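Local atomic coordinates of aspartokinase (Arabidopsis thaliana, PDB entry 2CDQ), a protein that catalyses the ATP-dependent phosphorylation of L-aspartate to 4-phospho-L-aspartate, the first step of the aspartate-family pathway, and binds lysine and S-adenosylmethionine as allosteric effectors. Residues V164-T178 with D206-W220. Sequence-based numbering, arbitrary orientation.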
loop_
_atom_site.group_PDB
_atom_site.type_symbol
_atom_site.label_atom_id
_atom_site.label_comp_id
_atom_site.label_asym_id
_atom_site.label_seq_id
_atom_site.Cartn_x
_atom_site.Cartn_y
_atom_site.Cartn_z
ATOM N N VAL A 164 2.505 48.340 -24.973
ATOM C CA VAL A 164 2.803 47.769 -23.657
ATOM C C VAL A 164 4.307 47.514 -23.572
ATOM O O VAL A 164 4.826 46.584 -24.199
ATOM C CB VAL A 164 2.000 46.447 -23.393
ATOM C CG1 VAL A 164 2.385 45.822 -22.057
ATOM C CG2 VAL A 164 0.493 46.693 -23.442
ATOM N N LYS A 165 5.007 48.354 -22.812
ATOM C CA LYS A 165 6.441 48.177 -22.603
ATOM C C LYS A 165 6.687 46.850 -21.884
ATOM O O LYS A 165 6.168 46.619 -20.784
ATOM C CB LYS A 165 7.037 49.361 -21.832
ATOM C CG LYS A 165 8.554 49.302 -21.624
ATOM C CD LYS A 165 9.326 49.085 -22.933
ATOM C CE LYS A 165 10.805 48.781 -22.677
ATOM N NZ LYS A 165 11.565 49.984 -22.224
ATOM N N ALA A 166 7.463 45.978 -22.532
ATOM C CA ALA A 166 7.668 44.605 -22.068
ATOM C C ALA A 166 9.072 44.082 -22.373
ATOM O O ALA A 166 9.670 44.426 -23.398
ATOM C CB ALA A 166 6.617 43.689 -22.673
ATOM N N ARG A 167 9.582 43.244 -21.471
ATOM C CA ARG A 167 10.925 42.675 -21.578
ATOM C C ARG A 167 10.847 41.165 -21.405
ATOM O O ARG A 167 10.326 40.674 -20.401
ATOM C CB ARG A 167 11.853 43.307 -20.526
ATOM C CG ARG A 167 13.231 42.653 -20.371
ATOM C CD ARG A 167 14.321 43.656 -19.975
ATOM N NE ARG A 167 13.897 44.630 -18.960
ATOM C CZ ARG A 167 13.751 45.941 -19.176
ATOM N NH1 ARG A 167 13.998 46.466 -20.377
ATOM N NH2 ARG A 167 13.358 46.739 -18.189
ATOM N N GLN A 168 11.350 40.429 -22.392
ATOM C CA GLN A 168 11.326 38.973 -22.327
ATOM C C GLN A 168 12.515 38.474 -21.525
ATOM O O GLN A 168 13.620 39.005 -21.636
ATOM C CB GLN A 168 11.287 38.345 -23.728
ATOM C CG GLN A 168 12.631 37.913 -24.316
ATOM C CD GLN A 168 13.098 36.553 -23.815
ATOM O OE1 GLN A 168 12.295 35.697 -23.431
ATOM N NE2 GLN A 168 14.404 36.353 -23.814
ATOM N N TYR A 169 12.278 37.449 -20.716
ATOM C CA TYR A 169 13.316 36.884 -19.881
ATOM C C TYR A 169 13.449 35.391 -20.104
ATOM O O TYR A 169 12.468 34.650 -20.009
ATOM C CB TYR A 169 12.994 37.135 -18.414
ATOM C CG TYR A 169 13.199 38.556 -17.950
ATOM C CD1 TYR A 169 12.111 39.365 -17.614
ATOM C CD2 TYR A 169 14.483 39.091 -17.824
ATOM C CE1 TYR A 169 12.300 40.674 -17.173
ATOM C CE2 TYR A 169 14.683 40.392 -17.383
ATOM C CZ TYR A 169 13.591 41.177 -17.060
ATOM O OH TYR A 169 13.792 42.463 -16.626
ATOM N N ASP A 170 14.664 34.952 -20.408
ATOM C CA ASP A 170 14.990 33.542 -20.327
ATOM C C ASP A 170 15.255 33.236 -18.856
ATOM O O ASP A 170 16.123 33.855 -18.233
ATOM C CB ASP A 170 16.206 33.210 -21.195
ATOM C CG ASP A 170 15.883 33.208 -22.684
ATOM O OD1 ASP A 170 14.690 33.389 -23.042
ATOM O OD2 ASP A 170 16.824 33.018 -23.502
ATOM N N ALA A 171 14.482 32.307 -18.298
ATOM C CA ALA A 171 14.594 31.932 -16.887
ATOM C C ALA A 171 16.019 31.549 -16.501
ATOM O O ALA A 171 16.491 31.915 -15.422
ATOM C CB ALA A 171 13.642 30.798 -16.562
ATOM N N PHE A 172 16.697 30.829 -17.395
ATOM C CA PHE A 172 18.051 30.339 -17.132
ATOM C C PHE A 172 19.104 31.447 -17.114
ATOM O O PHE A 172 20.220 31.240 -16.630
ATOM C CB PHE A 172 18.446 29.230 -18.117
ATOM C CG PHE A 172 18.264 29.601 -19.565
ATOM C CD1 PHE A 172 19.259 30.286 -20.254
ATOM C CD2 PHE A 172 17.105 29.242 -20.247
ATOM C CE1 PHE A 172 19.097 30.625 -21.598
ATOM C CE2 PHE A 172 16.936 29.575 -21.594
ATOM C CZ PHE A 172 17.935 30.268 -22.269
ATOM N N GLU A 173 18.737 32.620 -17.629
ATOM C CA GLU A 173 19.646 33.766 -17.690
ATOM C C GLU A 173 19.405 34.771 -16.551
ATOM O O GLU A 173 20.215 35.673 -16.342
ATOM C CB GLU A 173 19.545 34.449 -19.062
ATOM C CG GLU A 173 20.845 35.079 -19.580
ATOM C CD GLU A 173 21.016 36.552 -19.185
ATOM O OE1 GLU A 173 19.990 37.261 -18.999
ATOM O OE2 GLU A 173 22.185 37.004 -19.067
ATOM N N ILE A 174 18.315 34.606 -15.802
ATOM C CA ILE A 174 17.972 35.560 -14.731
ATOM C C ILE A 174 18.155 35.049 -13.291
ATOM O O ILE A 174 17.822 35.753 -12.327
ATOM C CB ILE A 174 16.547 36.157 -14.901
ATOM C CG1 ILE A 174 15.470 35.071 -14.778
ATOM C CG2 ILE A 174 16.445 36.899 -16.224
ATOM C CD1 ILE A 174 14.079 35.609 -14.498
ATOM N N GLY A 175 18.680 33.836 -13.142
ATOM C CA GLY A 175 18.942 33.304 -11.812
ATOM C C GLY A 175 18.011 32.202 -11.337
ATOM O O GLY A 175 17.793 32.049 -10.133
ATOM N N PHE A 176 17.445 31.445 -12.276
ATOM C CA PHE A 176 16.827 30.169 -11.940
ATOM C C PHE A 176 17.967 29.162 -11.860
ATOM O O PHE A 176 18.455 28.674 -12.886
ATOM C CB PHE A 176 15.760 29.757 -12.971
ATOM C CG PHE A 176 14.351 30.090 -12.552
ATOM C CD1 PHE A 176 13.847 31.379 -12.704
ATOM C CD2 PHE A 176 13.529 29.113 -11.994
ATOM C CE1 PHE A 176 12.544 31.692 -12.304
ATOM C CE2 PHE A 176 12.222 29.416 -11.589
ATOM C CZ PHE A 176 11.732 30.705 -11.744
ATOM N N ILE A 177 18.414 28.893 -10.635
ATOM C CA ILE A 177 19.559 28.009 -10.397
ATOM C C ILE A 177 19.075 26.617 -9.981
ATOM O O ILE A 177 18.218 26.482 -9.103
ATOM C CB ILE A 177 20.550 28.599 -9.347
ATOM C CG1 ILE A 177 20.750 30.115 -9.551
ATOM C CG2 ILE A 177 21.886 27.840 -9.362
ATOM C CD1 ILE A 177 21.359 30.535 -10.904
ATOM N N THR A 178 19.649 25.595 -10.612
ATOM C CA THR A 178 19.095 24.247 -10.586
ATOM C C THR A 178 20.155 23.145 -10.464
ATOM O O THR A 178 21.323 23.361 -10.795
ATOM C CB THR A 178 18.256 24.037 -11.859
ATOM O OG1 THR A 178 16.959 24.609 -11.661
ATOM C CG2 THR A 178 18.096 22.590 -12.177
ATOM N N ASP A 206 14.017 50.894 -15.636
ATOM C CA ASP A 206 12.812 51.253 -16.407
ATOM C C ASP A 206 11.752 50.138 -16.401
ATOM O O ASP A 206 12.002 49.033 -16.897
ATOM C CB ASP A 206 13.137 51.737 -17.838
ATOM C CG ASP A 206 13.792 50.668 -18.707
ATOM O OD1 ASP A 206 14.503 49.784 -18.172
ATOM O OD2 ASP A 206 13.600 50.727 -19.942
ATOM N N PRO A 207 10.564 50.433 -15.832
ATOM C CA PRO A 207 9.495 49.441 -15.671
ATOM C C PRO A 207 8.912 48.910 -16.988
ATOM O O PRO A 207 8.396 49.673 -17.811
ATOM C CB PRO A 207 8.429 50.193 -14.857
ATOM C CG PRO A 207 8.697 51.632 -15.105
ATOM C CD PRO A 207 10.177 51.750 -15.291
ATOM N N ALA A 208 9.018 47.596 -17.168
ATOM C CA ALA A 208 8.409 46.887 -18.289
ATOM C C ALA A 208 7.806 45.598 -17.752
ATOM O O ALA A 208 8.291 45.059 -16.756
ATOM C CB ALA A 208 9.449 46.584 -19.359
ATOM N N VAL A 209 6.748 45.111 -18.399
ATOM C CA VAL A 209 6.103 43.856 -17.991
ATOM C C VAL A 209 7.001 42.661 -18.339
ATOM O O VAL A 209 7.223 42.371 -19.521
ATOM C CB VAL A 209 4.698 43.683 -18.633
ATOM C CG1 VAL A 209 4.030 42.413 -18.128
ATOM C CG2 VAL A 209 3.810 44.900 -18.351
ATOM N N PRO A 210 7.538 41.978 -17.309
ATOM C CA PRO A 210 8.417 40.827 -17.531
ATOM C C PRO A 210 7.672 39.624 -18.123
ATOM O O PRO A 210 6.586 39.265 -17.649
ATOM C CB PRO A 210 8.945 40.504 -16.123
ATOM C CG PRO A 210 8.635 41.720 -15.297
ATOM C CD PRO A 210 7.366 42.251 -15.872
ATOM N N ILE A 211 8.251 39.030 -19.166
ATOM C CA ILE A 211 7.691 37.847 -19.808
ATOM C C ILE A 211 8.713 36.722 -19.688
ATOM O O ILE A 211 9.683 36.681 -20.445
ATOM C CB ILE A 211 7.346 38.110 -21.302
ATOM C CG1 ILE A 211 6.612 39.450 -21.486
ATOM C CG2 ILE A 211 6.543 36.948 -21.896
ATOM C CD1 ILE A 211 5.245 39.561 -20.806
ATOM N N VAL A 212 8.488 35.820 -18.732
ATOM C CA VAL A 212 9.468 34.784 -18.379
ATOM C C VAL A 212 9.104 33.386 -18.908
ATOM O O VAL A 212 7.947 32.954 -18.821
ATOM C CB VAL A 212 9.685 34.703 -16.841
ATOM C CG1 VAL A 212 11.006 34.011 -16.521
ATOM C CG2 VAL A 212 9.663 36.093 -16.213
ATOM N N THR A 213 10.111 32.696 -19.450
ATOM C CA THR A 213 10.005 31.294 -19.860
ATOM C C THR A 213 9.700 30.433 -18.636
ATOM O O THR A 213 10.237 30.680 -17.554
ATOM C CB THR A 213 11.317 30.792 -20.472
ATOM O OG1 THR A 213 12.356 30.896 -19.496
ATOM C CG2 THR A 213 11.695 31.603 -21.703
ATOM N N GLY A 214 8.870 29.411 -18.813
ATOM C CA GLY A 214 8.264 28.746 -17.674
ATOM C C GLY A 214 8.898 27.449 -17.220
ATOM O O GLY A 214 8.920 27.129 -16.030
ATOM N N PHE A 215 9.421 26.687 -18.158
ATOM C CA PHE A 215 9.738 25.297 -17.865
ATOM C C PHE A 215 11.240 25.137 -17.567
ATOM O O PHE A 215 11.738 24.022 -17.423
ATOM C CB PHE A 215 9.256 24.464 -19.066
ATOM C CG PHE A 215 9.218 22.985 -18.843
ATOM C CD1 PHE A 215 9.187 22.437 -17.571
ATOM C CD2 PHE A 215 9.176 22.130 -19.942
ATOM C CE1 PHE A 215 9.148 21.057 -17.400
ATOM C CE2 PHE A 215 9.130 20.760 -19.782
ATOM C CZ PHE A 215 9.115 20.220 -18.512
ATOM N N LEU A 216 11.940 26.261 -17.419
ATOM C CA LEU A 216 13.395 26.278 -17.580
ATOM C C LEU A 216 14.230 26.759 -16.392
ATOM O O LEU A 216 13.782 27.571 -15.575
ATOM C CB LEU A 216 13.773 27.087 -18.825
ATOM C CG LEU A 216 13.033 26.785 -20.127
ATOM C CD1 LEU A 216 13.507 27.730 -21.215
ATOM C CD2 LEU A 216 13.214 25.336 -20.552
ATOM N N GLY A 217 15.458 26.245 -16.330
ATOM C CA GLY A 217 16.450 26.631 -15.330
ATOM C C GLY A 217 17.867 26.397 -15.831
ATOM O O GLY A 217 18.071 25.885 -16.939
ATOM N N LYS A 218 18.847 26.784 -15.014
ATOM C CA LYS A 218 20.260 26.606 -15.348
ATOM C C LYS A 218 20.969 25.755 -14.296
ATOM O O LYS A 218 20.885 26.039 -13.091
ATOM C CB LYS A 218 20.962 27.964 -15.505
ATOM C CG LYS A 218 22.353 27.881 -16.149
ATOM C CD LYS A 218 22.896 29.252 -16.557
ATOM C CE LYS A 218 23.522 29.987 -15.378
ATOM N NZ LYS A 218 24.047 31.320 -15.783
ATOM N N GLY A 219 21.659 24.715 -14.764
ATOM C CA GLY A 219 22.415 23.819 -13.890
ATOM C C GLY A 219 23.520 24.543 -13.144
ATOM O O GLY A 219 24.161 25.438 -13.696
ATOM N N TRP A 220 23.736 24.157 -11.886
ATOM C CA TRP A 220 24.748 24.785 -11.036
ATOM C C TRP A 220 26.166 24.587 -11.585
ATOM O O TRP A 220 26.898 25.561 -11.770
ATOM C CB TRP A 220 24.617 24.282 -9.587
ATOM C CG TRP A 220 25.625 24.826 -8.568
ATOM C CD1 TRP A 220 26.341 24.088 -7.660
ATOM C CD2 TRP A 220 26.005 26.203 -8.349
ATOM N NE1 TRP A 220 27.138 24.912 -6.897
ATOM C CE2 TRP A 220 26.956 26.211 -7.298
ATOM C CE3 TRP A 220 25.640 27.428 -8.941
ATOM C CZ2 TRP A 220 27.548 27.398 -6.822
ATOM C CZ3 TRP A 220 26.234 28.613 -8.466
ATOM C CH2 TRP A 220 27.174 28.582 -7.417
#
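Parallel strand pairing in the amino acid kinase domain joins 164-178 to 206-220, the connection running through helix 191-205 as a beta-alpha-beta crossover. In the first ladder Arg167 N donates to Val209 O (3.2 Å) and Arg167 O receives Ile211 N (2.9 Å); Tyr169 then brackets Val212 in the same way, bonding Ile211 and Thr213. Where the strand of Tyr169 ends, a side chain takes over: Thr213 OG1 accepts Ala171 N at 2.8 Å, with chi1 near 61° turning the hydroxyl to this amide. After the loop a second ladder, shifted by two residues, runs from Phe176 O and Lys218 N (2.9 Å) to Thr178 O and Trp220 N.

At the N-terminal end of the first ladder Asp206 forms salt bridges to two cations: OD2 meets Lys165 NZ (3.1 Å, a weak bond), and Arg167 NH2 reaches OD1 (3.3 Å) from above the carboxylate plane. Arg167 NE also donates to Tyr169 OH, which Asp202 of the crossover helix engages too. Pro210 CB lies against the edge of the Tyr169 ring, 3.5 Å from CE1.

Thr213 also packs near the substrate-binding Glu148. Its hydroxyl thus extends the first of two separate ladders past its last backbone bond, beside the active site, while one aspartate shared by two cations probably steadies that ladder's start.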